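Local coordinates for hypothetical protein PG1100 (Porphyromonas gingivalis, PDB 1ZBS), which is of unknown function but probably phosphorylates N-acetylglucosamine with ATP, as a sugar kinase of the ASKHA fold, at residues L153-G156 with S157-G161; P51-G54 with Q55-S59; D221-V225 with R226-R230; E93-G96 with D97-A101; N39-D42 with T43-S47. All coordinates share one frame; numbering follows the deposited sequence.

Contact 1: residues L153-G156 with S157-G161; sequences LFIG and SLLKG
Leu159 packs one turn along from Ile155 near the C-terminal end of helix 147-159, the two side chains lying alongside each other and pointing the same way. Followed outward, Leu159 first sets CB 3.2 Å from Ile155 O, the carbonyl that also accepts the Leu159 backbone N-H at 2.8 Å. CG passes over the same oxygen more loosely. At the tip, the CD2 branch alone reaches the isoleucine side chain, with Leu159 CD2 3.6 Å from Ile155 CD1. Ile155 carries CG1 between its backbone N and carbonyl carbon (chi1 80°), and from there CD1 turns forward along the helix to this meeting point. On another side of the helix, Phe154 and Leu158 meet obliquely, Phe154 CZ to Leu158 CD1 being 4.1 Å. The Ser157 hydroxyl folds back over the preceding turn, where OG is 3.0 Å from Phe154 O and 3.3 Å from Leu153 O; its single proton can serve either carbonyl. Gly161, with positive phi, is the C-prime residue of a Schellman motif that ends the helix. Lys160 leads away from the helix to Glu144 of the second subunit, in a salt bridge that places this helix end at the dimer interface. Helices 167-174 and 179-188 receive Ile155 and Leu159, through Phe171, Cys168 and Ile182, while Leu153 and Ser157 lean on Leu215 of helix 210-229.

Contact 2: residues P51-G54 with Q55-S59; sequences PAIG and QKASS
Ile53 meets Lys56 and Ala57 across the turn that ends helix 38-53, in the helix-to-strand connection before strand 62-67 of the N-terminal mixed sheet. Pro51 and Ala52 belong to the last part of the helix, which is kinked there because the backbone N of neither is bonded to the turn before; Ala52 faces Phe26 of strand 21-29. Ile53, the last helical residue, does most of the touching. Its carbonyl receives the Lys56 backbone N-H in a weak bond, Ile53 O to Lys56 N 3.5 Å. Its CG1 stands anti to the backbone N (chi1 160°) and the chain continues extended, which carries CD1 across the turn to Ala57. Behind that tip, Ile53 CG1 lies 4.2 Å from Lys56 CG, a loose apolar approach by the start of the lysine chain. Gly54 then leaves helical geometry and swings the chain round, so that Gln55 heads away at the surface. Phe26, Ile16 of strand 11-18 and Ile60 also pack on Ile53, making it the buried residue of an otherwise surface turn. Ala57 leans in addition on Leu86, and Lys56 on Met1. The methyl of Ile53 is pressed against the backbone as well as the side chain of Ala57: CD1 stands 3.7 Å from Ala57 CB and only 3.2 Å from Ala57 CA, tighter than usual carbon contact.

Contact 3: residues D221-V225 with R226-R230; sequences DDFLV and RNVLR
The C-terminal part of helix 210-229 widens into a pi-type turn, in which Leu224 meets both Val228 and Leu229. Leu224 O accepts two backbone N-H groups, from Val228 N at 2.7 Å and Leu229 N at 2.9 Å, which arrive from opposite faces of the carbonyl plane. Beside this, Leu224 and Val228 run side by side, Leu224 CD2 touching Val228 CG2 at 3.7 Å. The same methyl of Val228 also comes obliquely to the ring of Phe223. Asn227 crosses that ring at about a right angle, its CB over one face and offset toward the rim, 4.0 Å from the centroid in a CH-pi contact; ring and amide planes are 23° apart. Asp222 and Arg226 lie alongside each other one turn apart. Their salt bridge is long, Asp222 OD2 to Arg226 NH1 3.9 Å, with the oxygen well out of the guanidinium plane and no N-H directed at it. Glu144 of the same chain is the stronger partner of Arg226, bound through NE, and it also takes the Asn227 amide ND2. Leu238 and Ile112 of the C-terminal sheet cover Val228, whereas Asn227 OD1 and Arg230 reach Lys160 and Gly161 of the second subunit. The chemistry is thus divided: apolar groups seat the helix on its sheet, while Asp222 probably adds only diffuse electrostatic attraction to an arginine held chiefly by Glu144.

Contact 4: residues E93-G96 with D97-A101; sequences EVAG and DMLGA
Gly96, Asp97 and Leu99 make the turn from strand 91-95 into helix 97-105, with the Ala95 methyl meeting Leu99 across it. Gly96 occupies the N-cap position, and its carbonyl starts the helical bonding: Gly100 N donates to Gly96 O at 3.2 Å with an N-H...O angle of 153°. The donor is tilted 19° from the plane of that carbonyl. Being glycine, Gly96 has no side chain to cap the helix; what it contributes is its carbonyl, to the first helical bond. Asp97, the first helical residue, bears its carboxylate between its own backbone N and carbonyl carbon (chi1 56°), which folds it back beside the peptide it follows; Asp97 OD2 is 3.8 Å from Gly96 C. Its side chain also packs on Ile115 of strand 111-116. Leu99 points toward the strand end. Its CB passes 3.6 Å from Gly96 O, and one branch goes on to the strand, Leu99 CD2 meeting Ala95 CB at 3.7 Å. The backbone of Ala95 is hydrogen-bonded to Phe65 and Gly67 of strand 62-67, and its methyl also meets Tyr66. Leu99 also lies on Phe125 and Ile130, and Met98, a selenomethionine, packs on Ala113, Cys123 and Ile130 of the sheet that holds strands 111-116, 120-125 and 130-133, so the helix start bridges the two halves of the protein. Chemically the turn rests on one regular backbone bond, which sets the helix going from Gly96 O, and on a purely apolar methyl-to-methyl contact that imposes no direction of its own.

Contact 5: residues N39-D42 with T43-S47; sequences NEID and TALRS
Asp42 and Arg46 form the charged pair on the surface helix 38-53: one carboxylate oxygen stands over a face of the guanidinium, with Asp42 OD2 3.0 Å from Arg46 NH2. The two planes are 76° apart and no N-H points at the oxygen, making this a salt bridge of charges alone. Arg46 starts from the position between its backbone N and carbonyl carbon (chi1 54°), then runs extended from CG to NE, bringing its head back over Asp42. Apolar contacts lie on the buried side, where Ile41 CD1 touches Ala44 CB at 3.7 Å and Ile41 CG1 approaches Leu45 CD1 at 4.1 Å. Ile31 and Gln36 also pack on Ile41, and Leu45 reaches Ala81 and Met85 of helix 75-85. In the backbone, Leu45 N donates to Ile41 O at 3.2 Å, but Thr43 N to Asn39 O is only a weak bond. A side-chain bond within 43-47, Ser47 OG to Thr43 O, measures 2.6 Å. The whole is an amphipathic, irregularly bonded helix, with a pi-type turn at 45-47, packed beside a second helix of an alpha-beta domain.

Contact 1 is the buried one, contact 2 lies at the surface, and contacts 3, 4 and 5 are partly buried. Contacts 2 and 5 share helix 38-53 and touch through Pro51 and Arg46, yet contact 5 combines a charged outer pair with apolar packing whereas contact 2 depends on one isoleucine at the end of the helix. Contacts 1 and 3, about 24 Å apart between centres, both meet the second subunit, and their lysine and arginine find carboxylate partners outside their own segments. Contact 4, nearest the chain's centre, belongs to neither group: its turn leads from one sheet to a helix whose Met98 and Leu99 pack on the other.

Contact 1: residues L153-G156 with S157-G161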
loop_
_atom_site.group_PDB
_atom_site.type_symbol
_atom_site.label_atom_id
_atom_site.label_comp_id
_atom_site.label_asym_id
_atom_site.label_seq_id
_atom_site.Cartn_x
_atom_site.Cartn_y
_atom_site.Cartn_z
ATOM N N LEU A 153 -8.634 -0.955 2.397
ATOM C CA LEU A 153 -9.362 -2.208 2.255
ATOM C C LEU A 153 -10.768 -1.867 1.758
ATOM O O LEU A 153 -11.249 -2.410 0.759
ATOM C CB LEU A 153 -9.443 -2.956 3.600
ATOM C CG LEU A 153 -8.143 -3.546 4.157
ATOM C CD1 LEU A 153 -8.407 -4.188 5.519
ATOM C CD2 LEU A 153 -7.572 -4.596 3.188
ATOM N N PHE A 154 -11.414 -0.937 2.448
ATOM C CA PHE A 154 -12.763 -0.530 2.089
ATOM C C PHE A 154 -12.934 -0.020 0.649
ATOM O O PHE A 154 -13.748 -0.561 -0.100
ATOM C CB PHE A 154 -13.258 0.525 3.071
ATOM C CG PHE A 154 -14.647 0.997 2.787
ATOM C CD1 PHE A 154 -15.736 0.164 2.999
ATOM C CD2 PHE A 154 -14.866 2.273 2.293
ATOM C CE1 PHE A 154 -17.022 0.604 2.721
ATOM C CE2 PHE A 154 -16.146 2.719 2.012
ATOM C CZ PHE A 154 -17.225 1.885 2.227
ATOM N N ILE A 155 -12.186 1.006 0.248
ATOM C CA ILE A 155 -12.359 1.518 -1.104
ATOM C C ILE A 155 -11.968 0.470 -2.157
ATOM O O ILE A 155 -12.535 0.432 -3.253
ATOM C CB ILE A 155 -11.599 2.878 -1.324
ATOM C CG1 ILE A 155 -10.128 2.649 -1.579
ATOM C CG2 ILE A 155 -11.770 3.787 -0.113
ATOM C CD1 ILE A 155 -9.820 2.612 -3.057
ATOM N N GLY A 156 -11.032 -0.408 -1.814
ATOM C CA GLY A 156 -10.625 -1.444 -2.751
ATOM C C GLY A 156 -11.807 -2.338 -3.091
ATOM O O GLY A 156 -12.191 -2.470 -4.255
ATOM N N SER A 157 -12.398 -2.945 -2.070
ATOM C CA SER A 157 -13.539 -3.822 -2.285
ATOM C C SER A 157 -14.728 -3.050 -2.848
ATOM O O SER A 157 -15.488 -3.560 -3.671
ATOM C CB SER A 157 -13.940 -4.482 -0.972
ATOM O OG SER A 157 -14.240 -3.484 -0.024
ATOM N N LEU A 158 -14.899 -1.818 -2.394
ATOM C CA LEU A 158 -16.002 -0.993 -2.876
ATOM C C LEU A 158 -15.881 -0.794 -4.395
ATOM O O LEU A 158 -16.832 -1.003 -5.146
ATOM C CB LEU A 158 -15.956 0.355 -2.167
ATOM C CG LEU A 158 -17.021 1.394 -2.481
ATOM C CD1 LEU A 158 -18.279 1.104 -1.674
ATOM C CD2 LEU A 158 -16.478 2.761 -2.126
ATOM N N LEU A 159 -14.695 -0.395 -4.831
ATOM C CA LEU A 159 -14.426 -0.148 -6.237
ATOM C C LEU A 159 -14.535 -1.407 -7.089
ATOM O O LEU A 159 -14.809 -1.328 -8.286
ATOM C CB LEU A 159 -13.038 0.470 -6.383
ATOM C CG LEU A 159 -12.950 1.943 -6.791
ATOM C CD1 LEU A 159 -14.233 2.699 -6.460
ATOM C CD2 LEU A 159 -11.746 2.557 -6.103
ATOM N N LYS A 160 -14.347 -2.567 -6.474
ATOM C CA LYS A 160 -14.426 -3.815 -7.212
ATOM C C LYS A 160 -15.725 -4.586 -7.010
ATOM O O LYS A 160 -15.768 -5.815 -7.120
ATOM C CB LYS A 160 -13.210 -4.675 -6.888
ATOM C CG LYS A 160 -11.928 -3.938 -7.231
ATOM C CD LYS A 160 -10.890 -4.828 -7.855
ATOM C CE LYS A 160 -9.656 -4.010 -8.160
ATOM N NZ LYS A 160 -8.547 -4.838 -8.739
ATOM N N GLY A 161 -16.784 -3.839 -6.711
ATOM C CA GLY A 161 -18.098 -4.419 -6.539
ATOM C C GLY A 161 -18.279 -5.469 -5.469
ATOM O O GLY A 161 -19.068 -6.395 -5.647
#

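Contact 2: residues P51-G54 with Q55-S59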
loop_
_atom_site.group_PDB
_atom_site.type_symbol
_atom_site.label_atom_id
_atom_site.label_comp_id
_atom_site.label_asym_id
_atom_site.label_seq_id
_atom_site.Cartn_x
_atom_site.Cartn_y
_atom_site.Cartn_z
ATOM N N PRO A 51 2.153 31.002 20.083
ATOM C CA PRO A 51 0.994 31.901 20.101
ATOM C C PRO A 51 -0.221 31.326 20.828
ATOM O O PRO A 51 -1.128 32.061 21.219
ATOM C CB PRO A 51 0.728 32.149 18.616
ATOM C CG PRO A 51 1.193 30.877 17.973
ATOM C CD PRO A 51 2.495 30.619 18.700
ATOM N N ALA A 52 -0.233 30.010 21.007
ATOM C CA ALA A 52 -1.337 29.339 21.687
ATOM C C ALA A 52 -1.165 29.443 23.196
ATOM O O ALA A 52 -2.122 29.696 23.927
ATOM C CB ALA A 52 -1.393 27.872 21.264
ATOM N N ILE A 53 0.067 29.234 23.653
ATOM C CA ILE A 53 0.393 29.322 25.074
ATOM C C ILE A 53 0.615 30.779 25.451
ATOM O O ILE A 53 0.196 31.228 26.524
ATOM C CB ILE A 53 1.688 28.535 25.409
ATOM C CG1 ILE A 53 2.279 29.028 26.737
ATOM C CG2 ILE A 53 2.703 28.722 24.320
ATOM C CD1 ILE A 53 3.682 28.488 27.035
ATOM N N GLY A 54 1.286 31.496 24.550
ATOM C CA GLY A 54 1.618 32.900 24.739
ATOM C C GLY A 54 0.856 33.612 25.840
ATOM O O GLY A 54 -0.240 34.133 25.615
ATOM N N GLN A 55 1.443 33.647 27.031
ATOM C CA GLN A 55 0.808 34.280 28.184
ATOM C C GLN A 55 1.475 33.700 29.425
ATOM O O GLN A 55 2.132 34.404 30.188
ATOM C CB GLN A 55 -0.689 33.947 28.216
ATOM C CG GLN A 55 -1.618 35.137 28.461
ATOM C CD GLN A 55 -1.181 35.997 29.642
ATOM O OE1 GLN A 55 -0.121 36.634 29.597
ATOM N NE2 GLN A 55 -1.997 36.024 30.702
ATOM N N LYS A 56 1.300 32.401 29.623
ATOM C CA LYS A 56 1.909 31.748 30.766
ATOM C C LYS A 56 3.137 31.028 30.262
ATOM O O LYS A 56 3.525 29.992 30.798
ATOM C CB LYS A 56 0.954 30.744 31.387
ATOM C CG LYS A 56 0.407 29.774 30.386
ATOM C CD LYS A 56 -0.995 30.149 30.029
ATOM C CE LYS A 56 -1.947 29.775 31.145
ATOM N NZ LYS A 56 -3.337 29.918 30.600
ATOM N N ALA A 57 3.741 31.585 29.220
ATOM C CA ALA A 57 4.933 30.996 28.633
ATOM C C ALA A 57 6.079 30.967 29.634
ATOM O O ALA A 57 7.002 30.165 29.510
ATOM C CB ALA A 57 5.342 31.784 27.395
ATOM N N SER A 58 6.019 31.845 30.628
ATOM C CA SER A 58 7.070 31.913 31.637
ATOM C C SER A 58 6.731 31.063 32.862
ATOM O O SER A 58 7.567 30.853 33.747
ATOM C CB SER A 58 7.299 33.373 32.034
ATOM O OG SER A 58 6.073 34.021 32.300
ATOM N N SER A 59 5.495 30.572 32.890
ATOM C CA SER A 59 5.000 29.731 33.971
ATOM C C SER A 59 5.297 28.261 33.668
ATOM O O SER A 59 5.101 27.393 34.520
ATOM C CB SER A 59 3.487 29.915 34.134
ATOM O OG SER A 59 3.150 31.277 34.354
#

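Contact 3: residues D221-V225 with R226-R230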
loop_
_atom_site.group_PDB
_atom_site.type_symbol
_atom_site.label_atom_id
_atom_site.label_comp_id
_atom_site.label_asym_id
_atom_site.label_seq_id
_atom_site.Cartn_x
_atom_site.Cartn_y
_atom_site.Cartn_z
ATOM N N ASP A 221 -9.085 -8.127 14.092
ATOM C CA ASP A 221 -8.633 -9.452 14.499
ATOM C C ASP A 221 -7.176 -9.619 14.057
ATOM O O ASP A 221 -6.336 -10.101 14.820
ATOM C CB ASP A 221 -9.512 -10.540 13.864
ATOM C CG ASP A 221 -9.221 -11.925 14.421
ATOM O OD1 ASP A 221 -9.427 -12.138 15.638
ATOM O OD2 ASP A 221 -8.780 -12.801 13.644
ATOM N N ASP A 222 -6.902 -9.197 12.825
ATOM C CA ASP A 222 -5.575 -9.252 12.233
ATOM C C ASP A 222 -4.582 -8.474 13.077
ATOM O O ASP A 222 -3.432 -8.886 13.242
ATOM C CB ASP A 222 -5.587 -8.632 10.835
ATOM C CG ASP A 222 -5.412 -9.652 9.746
ATOM O OD1 ASP A 222 -6.433 -10.081 9.163
ATOM O OD2 ASP A 222 -4.246 -10.028 9.477
ATOM N N PHE A 223 -5.018 -7.323 13.575
ATOM C CA PHE A 223 -4.147 -6.509 14.405
ATOM C C PHE A 223 -3.754 -7.281 15.660
ATOM O O PHE A 223 -2.576 -7.318 16.026
ATOM C CB PHE A 223 -4.816 -5.188 14.791
ATOM C CG PHE A 223 -4.081 -4.438 15.870
ATOM C CD1 PHE A 223 -4.448 -4.586 17.204
ATOM C CD2 PHE A 223 -2.997 -3.623 15.560
ATOM C CE1 PHE A 223 -3.734 -3.941 18.216
ATOM C CE2 PHE A 223 -2.273 -2.970 16.562
ATOM C CZ PHE A 223 -2.644 -3.128 17.896
ATOM N N LEU A 224 -4.725 -7.909 16.314
ATOM C CA LEU A 224 -4.424 -8.664 17.529
ATOM C C LEU A 224 -3.455 -9.799 17.238
ATOM O O LEU A 224 -2.426 -9.950 17.907
ATOM C CB LEU A 224 -5.708 -9.235 18.134
ATOM C CG LEU A 224 -6.660 -8.164 18.659
ATOM C CD1 LEU A 224 -7.973 -8.799 19.094
ATOM C CD2 LEU A 224 -5.995 -7.434 19.816
ATOM N N VAL A 225 -3.788 -10.588 16.225
ATOM C CA VAL A 225 -2.965 -11.715 15.832
ATOM C C VAL A 225 -1.493 -11.354 15.608
ATOM O O VAL A 225 -0.608 -11.903 16.262
ATOM C CB VAL A 225 -3.510 -12.367 14.541
ATOM C CG1 VAL A 225 -2.599 -13.515 14.111
ATOM C CG2 VAL A 225 -4.931 -12.888 14.779
ATOM N N ARG A 226 -1.239 -10.420 14.697
ATOM C CA ARG A 226 0.126 -10.024 14.358
ATOM C C ARG A 226 0.758 -8.951 15.232
ATOM O O ARG A 226 1.910 -8.572 15.008
ATOM C CB ARG A 226 0.158 -9.548 12.914
ATOM C CG ARG A 226 -0.600 -10.460 11.979
ATOM C CD ARG A 226 -1.206 -9.662 10.850
ATOM N NE ARG A 226 -0.217 -9.222 9.878
ATOM C CZ ARG A 226 0.035 -9.858 8.735
ATOM N NH1 ARG A 226 -0.631 -10.964 8.430
ATOM N NH2 ARG A 226 0.928 -9.373 7.883
ATOM N N ASN A 227 0.027 -8.453 16.223
ATOM C CA ASN A 227 0.582 -7.394 17.062
ATOM C C ASN A 227 0.481 -7.617 18.570
ATOM O O ASN A 227 1.288 -7.077 19.327
ATOM C CB ASN A 227 -0.077 -6.047 16.698
ATOM C CG ASN A 227 0.178 -5.637 15.249
ATOM O OD1 ASN A 227 1.256 -5.153 14.913
ATOM N ND2 ASN A 227 -0.815 -5.837 14.386
ATOM N N VAL A 228 -0.496 -8.405 19.007
ATOM C CA VAL A 228 -0.686 -8.650 20.440
ATOM C C VAL A 228 -0.381 -10.084 20.888
ATOM O O VAL A 228 0.326 -10.291 21.873
ATOM C CB VAL A 228 -2.139 -8.304 20.868
ATOM C CG1 VAL A 228 -2.343 -8.597 22.351
ATOM C CG2 VAL A 228 -2.422 -6.847 20.570
ATOM N N LEU A 229 -0.914 -11.072 20.178
ATOM C CA LEU A 229 -0.685 -12.455 20.564
ATOM C C LEU A 229 0.776 -12.768 20.866
ATOM O O LEU A 229 1.099 -13.367 21.900
ATOM C CB LEU A 229 -1.188 -13.401 19.483
ATOM C CG LEU A 229 -2.705 -13.512 19.354
ATOM C CD1 LEU A 229 -3.001 -14.716 18.478
ATOM C CD2 LEU A 229 -3.361 -13.679 20.728
ATOM N N ARG A 230 1.652 -12.345 19.961
ATOM C CA ARG A 230 3.093 -12.581 20.074
ATOM C C ARG A 230 3.736 -12.136 21.382
ATOM O O ARG A 230 4.894 -12.462 21.645
ATOM C CB ARG A 230 3.820 -11.922 18.894
ATOM C CG ARG A 230 3.802 -12.765 17.610
ATOM C CD ARG A 230 4.604 -14.048 17.810
ATOM N NE ARG A 230 4.916 -14.759 16.563
ATOM C CZ ARG A 230 5.833 -15.724 16.476
ATOM N NH1 ARG A 230 6.530 -16.085 17.552
ATOM N NH2 ARG A 230 6.038 -16.349 15.327
#

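Contact 4: residues E93-G96 with D97-A101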
loop_
_atom_site.group_PDB
_atom_site.type_symbol
_atom_site.label_atom_id
_atom_site.label_comp_id
_atom_site.label_asym_id
_atom_site.label_seq_id
_atom_site.Cartn_x
_atom_site.Cartn_y
_atom_site.Cartn_z
ATOM N N GLU A 93 11.374 16.868 28.236
ATOM C CA GLU A 93 11.484 15.459 27.867
ATOM C C GLU A 93 10.673 15.123 26.618
ATOM O O GLU A 93 9.494 15.467 26.518
ATOM C CB GLU A 93 11.016 14.583 29.034
ATOM C CG GLU A 93 11.921 14.613 30.262
ATOM C CD GLU A 93 11.397 13.728 31.378
ATOM O OE1 GLU A 93 11.055 12.562 31.097
ATOM O OE2 GLU A 93 11.333 14.191 32.537
ATOM N N VAL A 94 11.312 14.445 25.667
ATOM C CA VAL A 94 10.656 14.055 24.421
ATOM C C VAL A 94 10.647 12.538 24.327
ATOM O O VAL A 94 11.690 11.899 24.450
ATOM C CB VAL A 94 11.392 14.634 23.196
ATOM C CG1 VAL A 94 10.489 14.587 21.976
ATOM C CG2 VAL A 94 11.825 16.062 23.481
ATOM N N ALA A 95 9.466 11.968 24.118
ATOM C CA ALA A 95 9.321 10.517 24.026
ATOM C C ALA A 95 8.309 10.132 22.954
ATOM O O ALA A 95 7.531 10.965 22.494
ATOM C CB ALA A 95 8.893 9.956 25.375
ATOM N N GLY A 96 8.324 8.860 22.566
ATOM C CA GLY A 96 7.407 8.380 21.548
ATOM C C GLY A 96 5.955 8.381 21.988
ATOM O O GLY A 96 5.653 8.381 23.185
ATOM N N ASP A 97 5.050 8.379 21.016
ATOM C CA ASP A 97 3.629 8.378 21.311
ATOM C C ASP A 97 3.147 7.059 21.908
ATOM O O ASP A 97 2.151 7.026 22.636
ATOM C CB ASP A 97 2.813 8.708 20.053
ATOM C CG ASP A 97 3.110 7.777 18.884
ATOM O OD1 ASP A 97 2.283 7.740 17.950
ATOM O OD2 ASP A 97 4.161 7.093 18.882
HETATM N N MSE A 98 3.855 5.974 21.607
HETATM C CA MSE A 98 3.485 4.660 22.118
HETATM C C MSE A 98 3.665 4.660 23.634
HETATM O O MSE A 98 2.820 4.156 24.374
HETATM C CB MSE A 98 4.362 3.578 21.476
HETATM C CG MSE A 98 3.957 2.146 21.804
HETATM SE SE MSE A 98 2.186 1.637 21.178
HETATM C CE MSE A 98 1.125 2.152 22.723
ATOM N N LEU A 99 4.766 5.253 24.084
ATOM C CA LEU A 99 5.068 5.338 25.500
ATOM C C LEU A 99 4.056 6.245 26.196
ATOM O O LEU A 99 3.640 5.990 27.331
ATOM C CB LEU A 99 6.484 5.879 25.696
ATOM C CG LEU A 99 6.884 6.207 27.137
ATOM C CD1 LEU A 99 6.753 4.966 28.011
ATOM C CD2 LEU A 99 8.308 6.740 27.155
ATOM N N GLY A 100 3.678 7.316 25.509
ATOM C CA GLY A 100 2.709 8.239 26.061
ATOM C C GLY A 100 1.379 7.536 26.251
ATOM O O GLY A 100 0.660 7.793 27.215
ATOM N N ALA A 101 1.051 6.633 25.335
ATOM C CA ALA A 101 -0.201 5.904 25.432
ATOM C C ALA A 101 -0.166 4.926 26.596
ATOM O O ALA A 101 -1.126 4.821 27.355
ATOM C CB ALA A 101 -0.492 5.166 24.133
#

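Contact 5: residues N39-D42 with T43-S47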
loop_
_atom_site.group_PDB
_atom_site.type_symbol
_atom_site.label_atom_id
_atom_site.label_comp_id
_atom_site.label_asym_id
_atom_site.label_seq_id
_atom_site.Cartn_x
_atom_site.Cartn_y
_atom_site.Cartn_z
ATOM N N ASN A 39 14.367 23.356 11.210
ATOM C CA ASN A 39 13.577 24.567 11.041
ATOM C C ASN A 39 12.189 24.426 10.417
ATOM O O ASN A 39 11.341 25.318 10.572
ATOM C CB ASN A 39 14.398 25.639 10.286
ATOM C CG ASN A 39 14.817 25.200 8.888
ATOM O OD1 ASN A 39 13.971 24.981 8.009
ATOM N ND2 ASN A 39 16.127 25.074 8.672
ATOM N N GLU A 40 11.925 23.322 9.729
ATOM C CA GLU A 40 10.596 23.162 9.136
ATOM C C GLU A 40 9.602 22.849 10.254
ATOM O O GLU A 40 8.392 22.834 10.034
ATOM C CB GLU A 40 10.585 22.053 8.076
ATOM C CG GLU A 40 10.431 20.648 8.605
ATOM C CD GLU A 40 10.078 19.664 7.504
ATOM O OE1 GLU A 40 9.021 19.862 6.849
ATOM O OE2 GLU A 40 10.855 18.699 7.284
ATOM N N ILE A 41 10.128 22.599 11.454
ATOM C CA ILE A 41 9.294 22.334 12.629
ATOM C C ILE A 41 9.551 23.451 13.639
ATOM O O ILE A 41 8.789 23.648 14.592
ATOM C CB ILE A 41 9.631 20.966 13.301
ATOM C CG1 ILE A 41 8.592 20.662 14.385
ATOM C CG2 ILE A 41 11.017 21.014 13.955
ATOM C CD1 ILE A 41 7.148 20.814 13.902
ATOM N N ASP A 42 10.641 24.182 13.409
ATOM C CA ASP A 42 11.048 25.297 14.265
ATOM C C ASP A 42 10.105 26.455 13.968
ATOM O O ASP A 42 10.038 27.440 14.706
ATOM C CB ASP A 42 12.479 25.712 13.919
ATOM C CG ASP A 42 13.252 26.203 15.115
ATOM O OD1 ASP A 42 13.514 25.395 16.037
ATOM O OD2 ASP A 42 13.603 27.404 15.139
ATOM N N THR A 43 9.383 26.322 12.861
ATOM C CA THR A 43 8.437 27.333 12.441
ATOM C C THR A 43 7.065 27.066 13.040
ATOM O O THR A 43 6.351 27.997 13.437
ATOM C CB THR A 43 8.325 27.380 10.903
ATOM O OG1 THR A 43 7.037 27.895 10.530
ATOM C CG2 THR A 43 8.520 25.992 10.317
ATOM N N ALA A 44 6.701 25.792 13.112
ATOM C CA ALA A 44 5.410 25.402 13.676
ATOM C C ALA A 44 5.385 25.688 15.175
ATOM O O ALA A 44 4.352 26.065 15.735
ATOM C CB ALA A 44 5.156 23.923 13.425
ATOM N N LEU A 45 6.535 25.509 15.816
ATOM C CA LEU A 45 6.656 25.742 17.247
ATOM C C LEU A 45 6.345 27.185 17.632
ATOM O O LEU A 45 5.558 27.431 18.547
ATOM C CB LEU A 45 8.063 25.373 17.728
ATOM C CG LEU A 45 8.239 24.036 18.453
ATOM C CD1 LEU A 45 7.598 22.920 17.654
ATOM C CD2 LEU A 45 9.728 23.759 18.662
ATOM N N ARG A 46 6.945 28.139 16.927
ATOM C CA ARG A 46 6.727 29.542 17.250
ATOM C C ARG A 46 5.707 30.279 16.394
ATOM O O ARG A 46 5.721 31.508 16.333
ATOM C CB ARG A 46 8.066 30.293 17.243
ATOM C CG ARG A 46 8.891 30.162 15.974
ATOM C CD ARG A 46 10.373 30.271 16.324
ATOM N NE ARG A 46 11.250 30.350 15.160
ATOM C CZ ARG A 46 12.577 30.255 15.224
ATOM N NH1 ARG A 46 13.307 30.345 14.120
ATOM N NH2 ARG A 46 13.177 30.053 16.390
ATOM N N SER A 47 4.819 29.536 15.744
ATOM C CA SER A 47 3.782 30.143 14.913
ATOM C C SER A 47 2.456 29.471 15.231
ATOM O O SER A 47 1.385 29.997 14.922
ATOM C CB SER A 47 4.098 29.962 13.425
ATOM O OG SER A 47 3.903 28.618 13.022
#